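Long-range contacts in acyl-CoA dehydrogenase FadE3 (Mycobacterium smegmatis, PDB 4IV6), which belongs to the acyl-CoA dehydrogenase family and binds dihydroflavine-adenine dinucleotide in pockets to which more than one chain of its four-chain assembly contributes: residues D145-I151 and T217-V223; K203-K207 and R357-L361; A259-D263 and D351-Y355. All blocks are in the same frame, centred on the assembly; numbering follows the deposited sequence.

Contact 1 (D145-I151 and T217-V223); sequences DGDDYVI and TDARVPV
Strands 148-151 and 219-222 run antiparallel, their axes 4.4 Å apart at closest approach and 153° between directions. A type II' turn, Asp145 to Asp148, precedes the first strand; its second position has phi/psi 67/-126, a conformation natural to Gly146, which lacks a side chain. The second segment turns a corner at Thr217 and Asp218. Asp218 (50/42) and Ala219 both face Ile151, a G1 beta bulge. Ala219 forms a hydrogen-bonded pair with Ile151: Ala219 N to Ile151 O is 2.9 Å, Ile151 N to Ala219 O 2.8 Å. The small Ala219 CB lies 4.1 Å from Ile151 CB. Arg220, in a non-hydrogen-bonded pair with Val150, turns its long chain back across the strands: NH1 meets Asp145 OD2 at 2.5 Å, and NE makes a longer salt bridge to Asp148 OD2 at 3.5 Å, as NH2 does to Asp218 OD1. One arginine thus ties three acids into a salt-bridge network, with Val150 CG2 over a guanidinium face. Val221 pairs with Tyr149 (Tyr149 N to Val221 O 2.7 Å, Val221 N to Tyr149 O 2.9 Å), and its CG2 reaches Ile151 CD1 at 4.0 Å. Pro222 sits at the non-hydrogen-bonded pair with Asp148, where no amide is needed. Val223 N bonds Asp147 O (2.9 Å), and Val223 CG1 makes a CH-pi contact 4.1 Å from the centroid of the Tyr149 ring (chi1 m). Within the beta-rich middle region, strand 148-159 also pairs with strand 141-145; Tyr149, Ile151 and Val221 pack on strand 184-190, and Tyr149 OH bonds Glu231.

Contact 2 (K203-K207 and R357-L361); sequences KLGYK and RDAPL. With FDA (dihydroflavine-adenine dinucleotide), chain D.
This buried contact docks the irregular 203-207 loop of the middle domain on residues 357-361 of helix 352-364, kinked at Pro360 and Leu361, in the C-terminal domain, beside dihydroflavine-adenine dinucleotide. Nearest CA atoms are those of Gly205 and Asp358, 4.8 Å apart. An ideal CB on Gly205 would lie 2.4 Å from Asp358 OD1, so only glycine permits this approach. Asp358 (chi1 m) accepts a hydrogen bond from Tyr206 N to its OD1, 2.9 Å, while water 1 joins that OD1 (2.8 Å) to Lys207 N (3.0 Å). Arg357 NH1 bonds Leu204 O at 3.1 Å; its charge is met by Glu34 and Glu353. The domain interface is part of the ligand pocket: Tyr206, left-handed at 59/39 with chi1 t, sets CD2 3.6 Å from Leu361 CG and 3.7 Å from FDA C7M. Leu361 CD2 (3.5 Å) and Lys203 CD (3.6 Å) also touch FDA C7M, apolar surface suiting a methyl. Lys203 NZ turns back to Tyr206 O, 2.9 Å. Tyr346 of the second subunit hydrogen-bonds Arg357 O.

Contact 3 (A259-D263 and D351-Y355); sequences AAFED and DVERY
Residues 259-263 are a regular helical turn in the long helix 234-270, with Asp263 N bonded to Ala259 O at 3.1 Å. Residues 351-355 lie at the N-terminal end of helix 352-364, where Arg354 N and Tyr355 N make only weak bonds to Asp351 O (3.0 and 3.3 Å). The backbones come closest at Ala260 and Val352, whose CA atoms lie 5.9 Å apart. Tyr355 (chi1 m) points toward the long helix and fills the space between the two. Ala259 CB sits over one face of its ring in a CH-pi contact, 3.9 Å from the centroid, and Ala260 CA is 3.5 Å from Tyr355 CD2; alanines suit both places because a larger side chain would push the ring away. One turn on from Ala259, Asp263 (chi1 m) accepts a hydrogen bond from Tyr355 OH to its OD2, 3.0 Å, giving the buried phenol a polar partner. Asp263 CB also meets Val352 CG1 at 4.1 Å. Two acids are close here, Asp263 OD2 and Asp351 OD2 being 4.2 Å apart. Water 4 donates to Asp263 OD2 and to Asp351 OD2, 2.6 Å from each, which probably eases the repulsion, and Arg31 forms a salt bridge with Asp351. Water 3 links Asp263 OD2 (3.0 Å) to Asp351 N (2.8 Å). Helix 316-340 closes another side, its Ala337 touched by both Ala260 and Val352. Close helix packing through alanines, around an aromatic ring tied down by a carboxylate, here builds the largely helical C-terminal domain of the acyl-CoA dehydrogenase fold.

Contacts 2 and 3 share helix 352-364 and lie on the same side of the chain's centre, their centres 13 Å apart; Glu353 of one segment forms a salt bridge with Arg357 of the next. Contact 2 touches dihydroflavine-adenine dinucleotide directly, whereas in contact 3 the Val352 side chain stays about 11 Å from a bound copy. Contact 1 is remote: its centre is 36 Å from that of contact 2, with nearest atoms about 22 Å apart, and 47 Å from that of contact 3, across the chain's centre. In sequence the segments of contacts 1 and 2 alternate, while contact 1 closes before contact 3 opens.

Contact 1 (D145-I151 and T217-V223)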
loop_
_atom_site.group_PDB
_atom_site.type_symbol
_atom_site.label_atom_id
_atom_site.label_comp_id
_atom_site.label_asym_id
_atom_site.label_seq_id
_atom_site.Cartn_x
_atom_site.Cartn_y
_atom_site.Cartn_z
ATOM N N ASP B 145 -45.386 -27.157 11.362
ATOM C CA ASP B 145 -46.737 -27.603 11.066
ATOM C C ASP B 145 -46.743 -29.103 11.342
ATOM O O ASP B 145 -46.230 -29.895 10.543
ATOM C CB ASP B 145 -47.108 -27.308 9.611
ATOM C CG ASP B 145 -48.432 -27.924 9.204
ATOM O OD1 ASP B 145 -49.284 -28.101 10.060
ATOM O OD2 ASP B 145 -48.632 -28.239 8.026
ATOM N N GLY B 146 -47.283 -29.480 12.500
ATOM C CA GLY B 146 -47.285 -30.871 12.934
ATOM C C GLY B 146 -45.859 -31.288 13.211
ATOM O O GLY B 146 -45.147 -30.619 13.952
ATOM N N ASP B 147 -45.415 -32.367 12.584
ATOM C CA ASP B 147 -44.045 -32.812 12.752
ATOM C C ASP B 147 -43.163 -32.472 11.585
ATOM O O ASP B 147 -42.129 -33.104 11.407
ATOM C CB ASP B 147 -43.995 -34.305 13.012
ATOM C CG ASP B 147 -44.766 -34.694 14.265
ATOM O OD1 ASP B 147 -44.632 -34.012 15.314
ATOM O OD2 ASP B 147 -45.513 -35.679 14.176
ATOM N N ASP B 148 -43.563 -31.457 10.813
ATOM C CA ASP B 148 -42.735 -30.888 9.755
ATOM C C ASP B 148 -42.389 -29.434 10.035
ATOM O O ASP B 148 -43.107 -28.727 10.731
ATOM C CB ASP B 148 -43.454 -30.906 8.390
ATOM C CG ASP B 148 -43.596 -32.299 7.799
ATOM O OD1 ASP B 148 -42.716 -33.200 8.013
ATOM O OD2 ASP B 148 -44.611 -32.467 7.073
ATOM N N TYR B 149 -41.284 -29.001 9.451
ATOM C CA TYR B 149 -41.078 -27.595 9.151
ATOM C C TYR B 149 -41.509 -27.371 7.702
ATOM O O TYR B 149 -41.246 -28.208 6.840
ATOM C CB TYR B 149 -39.617 -27.185 9.314
ATOM C CG TYR B 149 -39.123 -27.119 10.743
ATOM C CD1 TYR B 149 -39.558 -26.135 11.616
ATOM C CD2 TYR B 149 -38.167 -28.013 11.197
ATOM C CE1 TYR B 149 -39.054 -26.056 12.915
ATOM C CE2 TYR B 149 -37.673 -27.944 12.488
ATOM C CZ TYR B 149 -38.113 -26.967 13.340
ATOM O OH TYR B 149 -37.587 -26.937 14.620
ATOM N N VAL B 150 -42.177 -26.248 7.472
ATOM C CA VAL B 150 -42.494 -25.768 6.155
ATOM C C VAL B 150 -41.587 -24.593 5.852
ATOM O O VAL B 150 -41.661 -23.553 6.510
ATOM C CB VAL B 150 -43.944 -25.307 6.032
ATOM C CG1 VAL B 150 -44.234 -24.952 4.581
ATOM C CG2 VAL B 150 -44.891 -26.404 6.526
ATOM N N ILE B 151 -40.753 -24.782 4.830
ATOM C CA ILE B 151 -39.736 -23.806 4.439
ATOM C C ILE B 151 -40.170 -23.004 3.214
ATOM O O ILE B 151 -40.547 -23.577 2.164
ATOM C CB ILE B 151 -38.391 -24.508 4.133
ATOM C CG1 ILE B 151 -37.958 -25.424 5.286
ATOM C CG2 ILE B 151 -37.293 -23.503 3.860
ATOM C CD1 ILE B 151 -36.770 -26.318 4.955
ATOM N N THR B 217 -40.329 -23.339 -1.868
ATOM C CA THR B 217 -41.770 -23.117 -1.925
ATOM C C THR B 217 -42.467 -24.223 -1.183
ATOM O O THR B 217 -42.482 -25.349 -1.637
ATOM C CB THR B 217 -42.231 -23.128 -3.383
ATOM O OG1 THR B 217 -41.407 -22.224 -4.138
ATOM C CG2 THR B 217 -43.674 -22.718 -3.491
ATOM N N ASP B 218 -43.045 -23.901 -0.025
ATOM C CA ASP B 218 -43.856 -24.860 0.747
ATOM C C ASP B 218 -43.077 -26.165 0.920
ATOM O O ASP B 218 -43.642 -27.269 0.813
ATOM C CB ASP B 218 -45.191 -25.100 0.030
ATOM C CG ASP B 218 -46.232 -25.814 0.905
ATOM O OD1 ASP B 218 -46.440 -25.403 2.056
ATOM O OD2 ASP B 218 -46.853 -26.759 0.402
ATOM N N ALA B 219 -41.788 -26.046 1.213
ATOM C CA ALA B 219 -40.887 -27.224 1.235
ATOM C C ALA B 219 -40.915 -27.856 2.614
ATOM O O ALA B 219 -40.458 -27.247 3.608
ATOM C CB ALA B 219 -39.469 -26.830 0.883
ATOM N N ARG B 220 -41.439 -29.077 2.677
ATOM C CA ARG B 220 -41.659 -29.770 3.943
ATOM C C ARG B 220 -40.486 -30.673 4.309
ATOM O O ARG B 220 -40.091 -31.517 3.519
ATOM C CB ARG B 220 -42.923 -30.624 3.853
ATOM C CG ARG B 220 -44.154 -29.871 3.375
ATOM C CD ARG B 220 -45.404 -30.732 3.551
ATOM N NE ARG B 220 -46.123 -30.303 4.731
ATOM C CZ ARG B 220 -46.841 -29.188 4.754
ATOM N NH1 ARG B 220 -47.458 -28.831 5.859
ATOM N NH2 ARG B 220 -46.932 -28.435 3.650
ATOM N N VAL B 221 -39.940 -30.487 5.499
ATOM C CA VAL B 221 -38.939 -31.395 6.054
ATOM C C VAL B 221 -39.404 -31.778 7.452
ATOM O O VAL B 221 -40.116 -31.037 8.088
ATOM C CB VAL B 221 -37.542 -30.760 6.116
ATOM C CG1 VAL B 221 -37.098 -30.349 4.727
ATOM C CG2 VAL B 221 -37.502 -29.576 7.077
ATOM N N PRO B 222 -39.016 -32.956 7.932
ATOM C CA PRO B 222 -39.423 -33.298 9.273
ATOM C C PRO B 222 -38.713 -32.436 10.318
ATOM O O PRO B 222 -37.605 -31.922 10.063
ATOM C CB PRO B 222 -39.051 -34.782 9.405
ATOM C CG PRO B 222 -38.107 -35.081 8.302
ATOM C CD PRO B 222 -38.263 -34.021 7.257
ATOM N N VAL B 223 -39.352 -32.262 11.474
ATOM C CA VAL B 223 -38.766 -31.417 12.543
ATOM C C VAL B 223 -37.445 -31.956 13.053
ATOM O O VAL B 223 -36.618 -31.188 13.550
ATOM C CB VAL B 223 -39.722 -31.119 13.729
ATOM C CG1 VAL B 223 -40.883 -30.260 13.238
ATOM C CG2 VAL B 223 -40.219 -32.389 14.418
#

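Contact 2 (K203-K207 and R357-L361)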
loop_
_atom_site.group_PDB
_atom_site.type_symbol
_atom_site.label_atom_id
_atom_site.label_comp_id
_atom_site.label_asym_id
_atom_site.label_seq_id
_atom_site.Cartn_x
_atom_site.Cartn_y
_atom_site.Cartn_z
ATOM N N LYS B 203 -19.581 -16.701 -13.164
ATOM C CA LYS B 203 -18.570 -16.199 -12.212
ATOM C C LYS B 203 -17.261 -15.822 -12.918
ATOM O O LYS B 203 -16.902 -16.411 -13.927
ATOM C CB LYS B 203 -18.180 -17.313 -11.220
ATOM C CG LYS B 203 -19.251 -17.836 -10.356
ATOM C CD LYS B 203 -18.735 -18.853 -9.366
ATOM C CE LYS B 203 -18.742 -20.265 -9.950
ATOM N NZ LYS B 203 -18.518 -21.215 -8.827
ATOM N N LEU B 204 -16.499 -14.916 -12.304
ATOM C CA LEU B 204 -15.183 -14.503 -12.798
ATOM C C LEU B 204 -14.149 -15.638 -12.732
ATOM O O LEU B 204 -13.323 -15.794 -13.634
ATOM C CB LEU B 204 -14.690 -13.322 -11.963
ATOM C CG LEU B 204 -13.254 -12.889 -12.126
ATOM C CD1 LEU B 204 -12.976 -12.427 -13.544
ATOM C CD2 LEU B 204 -12.973 -11.780 -11.132
ATOM N N GLY B 205 -14.192 -16.387 -11.633
ATOM C CA GLY B 205 -13.296 -17.536 -11.387
ATOM C C GLY B 205 -14.058 -18.575 -10.567
ATOM O O GLY B 205 -15.296 -18.618 -10.606
ATOM N N TYR B 206 -13.325 -19.442 -9.868
ATOM C CA TYR B 206 -13.951 -20.509 -9.097
ATOM C C TYR B 206 -14.772 -21.369 -10.052
ATOM O O TYR B 206 -15.856 -21.792 -9.716
ATOM C CB TYR B 206 -14.864 -19.908 -8.010
ATOM C CG TYR B 206 -15.260 -20.821 -6.848
ATOM C CD1 TYR B 206 -14.866 -22.170 -6.779
ATOM C CD2 TYR B 206 -16.040 -20.339 -5.827
ATOM C CE1 TYR B 206 -15.274 -22.984 -5.715
ATOM C CE2 TYR B 206 -16.433 -21.127 -4.761
ATOM C CZ TYR B 206 -16.041 -22.434 -4.696
ATOM O OH TYR B 206 -16.439 -23.197 -3.613
ATOM N N LYS B 207 -14.249 -21.609 -11.241
ATOM C CA LYS B 207 -15.014 -22.310 -12.269
ATOM C C LYS B 207 -15.028 -23.836 -12.047
ATOM O O LYS B 207 -14.305 -24.353 -11.213
ATOM C CB LYS B 207 -14.501 -21.901 -13.655
ATOM C CG LYS B 207 -15.027 -20.495 -14.001
ATOM C CD LYS B 207 -14.515 -19.878 -15.280
ATOM C CE LYS B 207 -15.256 -20.415 -16.478
ATOM N NZ LYS B 207 -14.503 -20.137 -17.746
ATOM N N ARG B 357 -7.821 -14.228 -11.365
ATOM C CA ARG B 357 -9.288 -14.279 -11.386
ATOM C C ARG B 357 -9.854 -15.020 -10.171
ATOM O O ARG B 357 -10.957 -14.746 -9.764
ATOM C CB ARG B 357 -9.782 -14.989 -12.665
ATOM C CG ARG B 357 -9.675 -14.196 -13.950
ATOM C CD ARG B 357 -10.356 -14.933 -15.080
ATOM N NE ARG B 357 -9.621 -16.129 -15.477
ATOM C CZ ARG B 357 -9.952 -17.385 -15.194
ATOM N NH1 ARG B 357 -11.061 -17.682 -14.536
ATOM N NH2 ARG B 357 -9.191 -18.374 -15.648
ATOM N N ASP B 358 -9.103 -15.976 -9.625
ATOM C CA ASP B 358 -9.577 -16.786 -8.497
ATOM C C ASP B 358 -9.418 -16.075 -7.134
ATOM O O ASP B 358 -10.241 -16.232 -6.244
ATOM C CB ASP B 358 -8.868 -18.128 -8.454
ATOM C CG ASP B 358 -9.438 -19.130 -9.469
ATOM O OD1 ASP B 358 -10.510 -18.850 -10.066
ATOM O OD2 ASP B 358 -8.813 -20.189 -9.653
ATOM N N ALA B 359 -8.377 -15.267 -7.000
ATOM C CA ALA B 359 -8.027 -14.668 -5.713
ATOM C C ALA B 359 -9.107 -13.782 -5.067
ATOM O O ALA B 359 -9.325 -13.891 -3.863
ATOM C CB ALA B 359 -6.689 -13.910 -5.834
ATOM N N PRO B 360 -9.813 -12.967 -5.847
ATOM C CA PRO B 360 -10.866 -12.156 -5.262
ATOM C C PRO B 360 -12.002 -12.943 -4.605
ATOM O O PRO B 360 -12.665 -12.410 -3.694
ATOM C CB PRO B 360 -11.379 -11.318 -6.439
ATOM C CG PRO B 360 -10.313 -11.371 -7.458
ATOM C CD PRO B 360 -9.647 -12.685 -7.284
ATOM N N LEU B 361 -12.181 -14.200 -4.991
ATOM C CA LEU B 361 -13.227 -15.029 -4.378
ATOM C C LEU B 361 -13.076 -15.085 -2.869
ATOM O O LEU B 361 -14.071 -14.931 -2.152
ATOM C CB LEU B 361 -13.213 -16.441 -4.948
ATOM C CG LEU B 361 -14.315 -17.435 -4.520
ATOM C CD1 LEU B 361 -13.921 -18.240 -3.302
ATOM C CD2 LEU B 361 -15.680 -16.783 -4.294
HETATM P PA FDA D . -23.208 -7.279 1.087
HETATM O O1A FDA D . -23.471 -7.764 2.491
HETATM O O2A FDA D . -24.335 -6.769 0.233
HETATM O O5B FDA D . -22.061 -6.164 1.167
HETATM C C5B FDA D . -21.692 -5.332 0.043
HETATM C C4B FDA D . -20.503 -4.444 0.449
HETATM O O4B FDA D . -20.790 -3.702 1.651
HETATM C C3B FDA D . -19.269 -5.255 0.783
HETATM O O3B FDA D . -18.095 -4.459 0.510
HETATM C C2B FDA D . -19.443 -5.503 2.265
HETATM O O2B FDA D . -18.238 -5.808 2.962
HETATM C C1B FDA D . -19.950 -4.149 2.702
HETATM N N9A FDA D . -20.696 -4.182 3.990
HETATM C C8A FDA D . -21.924 -4.715 4.174
HETATM N N7A FDA D . -22.326 -4.532 5.447
HETATM C C5A FDA D . -21.324 -3.879 6.084
HETATM C C6A FDA D . -21.081 -3.381 7.428
HETATM N N6A FDA D . -22.012 -3.553 8.368
HETATM N N1A FDA D . -19.919 -2.757 7.721
HETATM C C2A FDA D . -18.994 -2.554 6.767
HETATM N N3A FDA D . -19.139 -2.991 5.496
HETATM C C4A FDA D . -20.267 -3.625 5.115
HETATM N N1 FDA D . -22.659 -18.084 0.761
HETATM C C2 FDA D . -23.169 -19.186 1.304
HETATM O O2 FDA D . -24.037 -19.074 2.191
HETATM N N3 FDA D . -22.777 -20.416 0.927
HETATM C C4 FDA D . -21.870 -20.652 -0.021
HETATM O O4 FDA D . -21.562 -21.827 -0.357
HETATM C C4X FDA D . -21.234 -19.479 -0.655
HETATM N N5 FDA D . -20.325 -19.579 -1.647
HETATM C C5X FDA D . -20.109 -18.518 -2.466
HETATM C C6 FDA D . -19.522 -18.678 -3.725
HETATM C C7 FDA D . -19.264 -17.586 -4.554
HETATM C C7M FDA D . -18.663 -17.778 -5.923
HETATM C C8 FDA D . -19.581 -16.286 -4.110
HETATM C C8M FDA D . -19.334 -15.040 -4.929
HETATM C C9 FDA D . -20.170 -16.129 -2.866
HETATM C C9A FDA D . -20.457 -17.230 -2.044
HETATM N N10 FDA D . -21.091 -17.026 -0.801
HETATM C C10 FDA D . -21.716 -18.151 -0.217
HETATM C "C1'" FDA D . -21.754 -15.733 -0.597
HETATM C "C2'" FDA D . -20.799 -14.855 0.182
HETATM O "O2'" FDA D . -20.610 -15.345 1.509
HETATM C "C3'" FDA D . -21.358 -13.431 0.193
HETATM O "O3'" FDA D . -21.115 -12.858 -1.088
HETATM C "C4'" FDA D . -20.735 -12.548 1.249
HETATM O "O4'" FDA D . -21.395 -12.893 2.478
HETATM C "C5'" FDA D . -21.002 -11.056 0.982
HETATM O "O5'" FDA D . -22.382 -10.883 0.753
HETATM P P FDA D . -23.032 -9.800 -0.203
HETATM O O1P FDA D . -24.512 -9.915 0.105
HETATM O O2P FDA D . -22.563 -10.026 -1.599
HETATM O O3P FDA D . -22.381 -8.428 0.341
HETATM O O HOH W 1 -11.316 -20.971 -11.674
#

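Contact 3 (A259-D263 and D351-Y355)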
loop_
_atom_site.group_PDB
_atom_site.type_symbol
_atom_site.label_atom_id
_atom_site.label_comp_id
_atom_site.label_asym_id
_atom_site.label_seq_id
_atom_site.Cartn_x
_atom_site.Cartn_y
_atom_site.Cartn_z
ATOM N N ALA B 259 0.911 -21.081 -5.788
ATOM C CA ALA B 259 0.913 -21.357 -7.236
ATOM C C ALA B 259 1.394 -20.133 -8.029
ATOM O O ALA B 259 2.223 -20.253 -8.914
ATOM C CB ALA B 259 -0.462 -21.799 -7.713
ATOM N N ALA B 260 0.857 -18.958 -7.723
ATOM C CA ALA B 260 1.261 -17.755 -8.419
ATOM C C ALA B 260 2.751 -17.443 -8.181
ATOM O O ALA B 260 3.493 -17.148 -9.117
ATOM C CB ALA B 260 0.394 -16.593 -7.968
ATOM N N PHE B 261 3.178 -17.523 -6.927
ATOM C CA PHE B 261 4.578 -17.312 -6.581
ATOM C C PHE B 261 5.530 -18.305 -7.248
ATOM O O PHE B 261 6.548 -17.895 -7.821
ATOM C CB PHE B 261 4.795 -17.332 -5.072
ATOM C CG PHE B 261 6.231 -17.113 -4.684
ATOM C CD1 PHE B 261 6.822 -15.877 -4.914
ATOM C CD2 PHE B 261 6.987 -18.133 -4.162
ATOM C CE1 PHE B 261 8.159 -15.644 -4.588
ATOM C CE2 PHE B 261 8.326 -17.912 -3.826
ATOM C CZ PHE B 261 8.908 -16.669 -4.045
ATOM N N GLU B 262 5.216 -19.595 -7.199
ATOM C CA GLU B 262 6.051 -20.582 -7.902
ATOM C C GLU B 262 6.224 -20.258 -9.389
ATOM O O GLU B 262 7.352 -20.319 -9.913
ATOM C CB GLU B 262 5.482 -22.005 -7.764
ATOM C CG GLU B 262 5.665 -22.583 -6.392
ATOM C CD GLU B 262 4.926 -23.896 -6.181
ATOM O OE1 GLU B 262 4.596 -24.601 -7.136
ATOM O OE2 GLU B 262 4.661 -24.231 -5.035
ATOM N N ASP B 263 5.123 -19.921 -10.073
ATOM C CA ASP B 263 5.180 -19.618 -11.497
ATOM C C ASP B 263 6.029 -18.384 -11.767
ATOM O O ASP B 263 6.825 -18.359 -12.693
ATOM C CB ASP B 263 3.784 -19.411 -12.099
ATOM C CG ASP B 263 3.018 -20.710 -12.289
ATOM O OD1 ASP B 263 3.560 -21.798 -11.933
ATOM O OD2 ASP B 263 1.851 -20.647 -12.775
ATOM N N ASP B 351 -0.845 -19.460 -16.669
ATOM C CA ASP B 351 -1.746 -19.782 -15.559
ATOM C C ASP B 351 -1.986 -18.604 -14.604
ATOM O O ASP B 351 -2.943 -18.627 -13.829
ATOM C CB ASP B 351 -1.206 -20.980 -14.777
ATOM C CG ASP B 351 -1.233 -22.287 -15.595
ATOM O OD1 ASP B 351 -2.039 -22.396 -16.542
ATOM O OD2 ASP B 351 -0.449 -23.198 -15.276
ATOM N N VAL B 352 -1.116 -17.598 -14.640
ATOM C CA VAL B 352 -1.177 -16.534 -13.657
ATOM C C VAL B 352 -2.491 -15.747 -13.783
ATOM O O VAL B 352 -2.981 -15.237 -12.798
ATOM C CB VAL B 352 0.080 -15.615 -13.629
ATOM C CG1 VAL B 352 1.279 -16.373 -13.070
ATOM C CG2 VAL B 352 0.441 -15.068 -15.014
ATOM N N GLU B 353 -3.069 -15.650 -14.980
ATOM C CA GLU B 353 -4.347 -14.955 -15.129
ATOM C C GLU B 353 -5.458 -15.672 -14.392
ATOM O O GLU B 353 -6.342 -15.036 -13.858
ATOM C CB GLU B 353 -4.729 -14.754 -16.595
ATOM C CG GLU B 353 -5.073 -16.026 -17.354
ATOM C CD GLU B 353 -6.543 -16.429 -17.285
ATOM O OE1 GLU B 353 -6.832 -17.645 -17.344
ATOM O OE2 GLU B 353 -7.401 -15.535 -17.204
ATOM N N ARG B 354 -5.385 -17.000 -14.323
ATOM C CA ARG B 354 -6.370 -17.753 -13.582
ATOM C C ARG B 354 -6.247 -17.471 -12.071
ATOM O O ARG B 354 -7.269 -17.298 -11.394
ATOM C CB ARG B 354 -6.237 -19.261 -13.842
ATOM C CG ARG B 354 -7.367 -20.031 -13.205
ATOM C CD ARG B 354 -7.012 -21.390 -12.718
ATOM N NE ARG B 354 -5.972 -22.141 -13.439
ATOM C CZ ARG B 354 -5.213 -23.041 -12.807
ATOM N NH1 ARG B 354 -5.375 -23.258 -11.482
ATOM N NH2 ARG B 354 -4.310 -23.743 -13.472
ATOM N N TYR B 355 -5.024 -17.470 -11.535
ATOM C CA TYR B 355 -4.873 -17.166 -10.110
ATOM C C TYR B 355 -5.411 -15.779 -9.797
ATOM O O TYR B 355 -5.992 -15.565 -8.746
ATOM C CB TYR B 355 -3.428 -17.305 -9.615
ATOM C CG TYR B 355 -2.704 -18.526 -10.126
ATOM C CD1 TYR B 355 -3.294 -19.784 -10.113
ATOM C CD2 TYR B 355 -1.393 -18.415 -10.598
ATOM C CE1 TYR B 355 -2.612 -20.899 -10.588
ATOM C CE2 TYR B 355 -0.717 -19.516 -11.076
ATOM C CZ TYR B 355 -1.318 -20.741 -11.056
ATOM O OH TYR B 355 -0.585 -21.806 -11.495
HETATM O O HOH W 2 2.054 -23.519 -10.005
HETATM O O HOH W 3 1.749 -19.345 -15.513
HETATM O O HOH W 4 1.637 -23.079 -13.654
#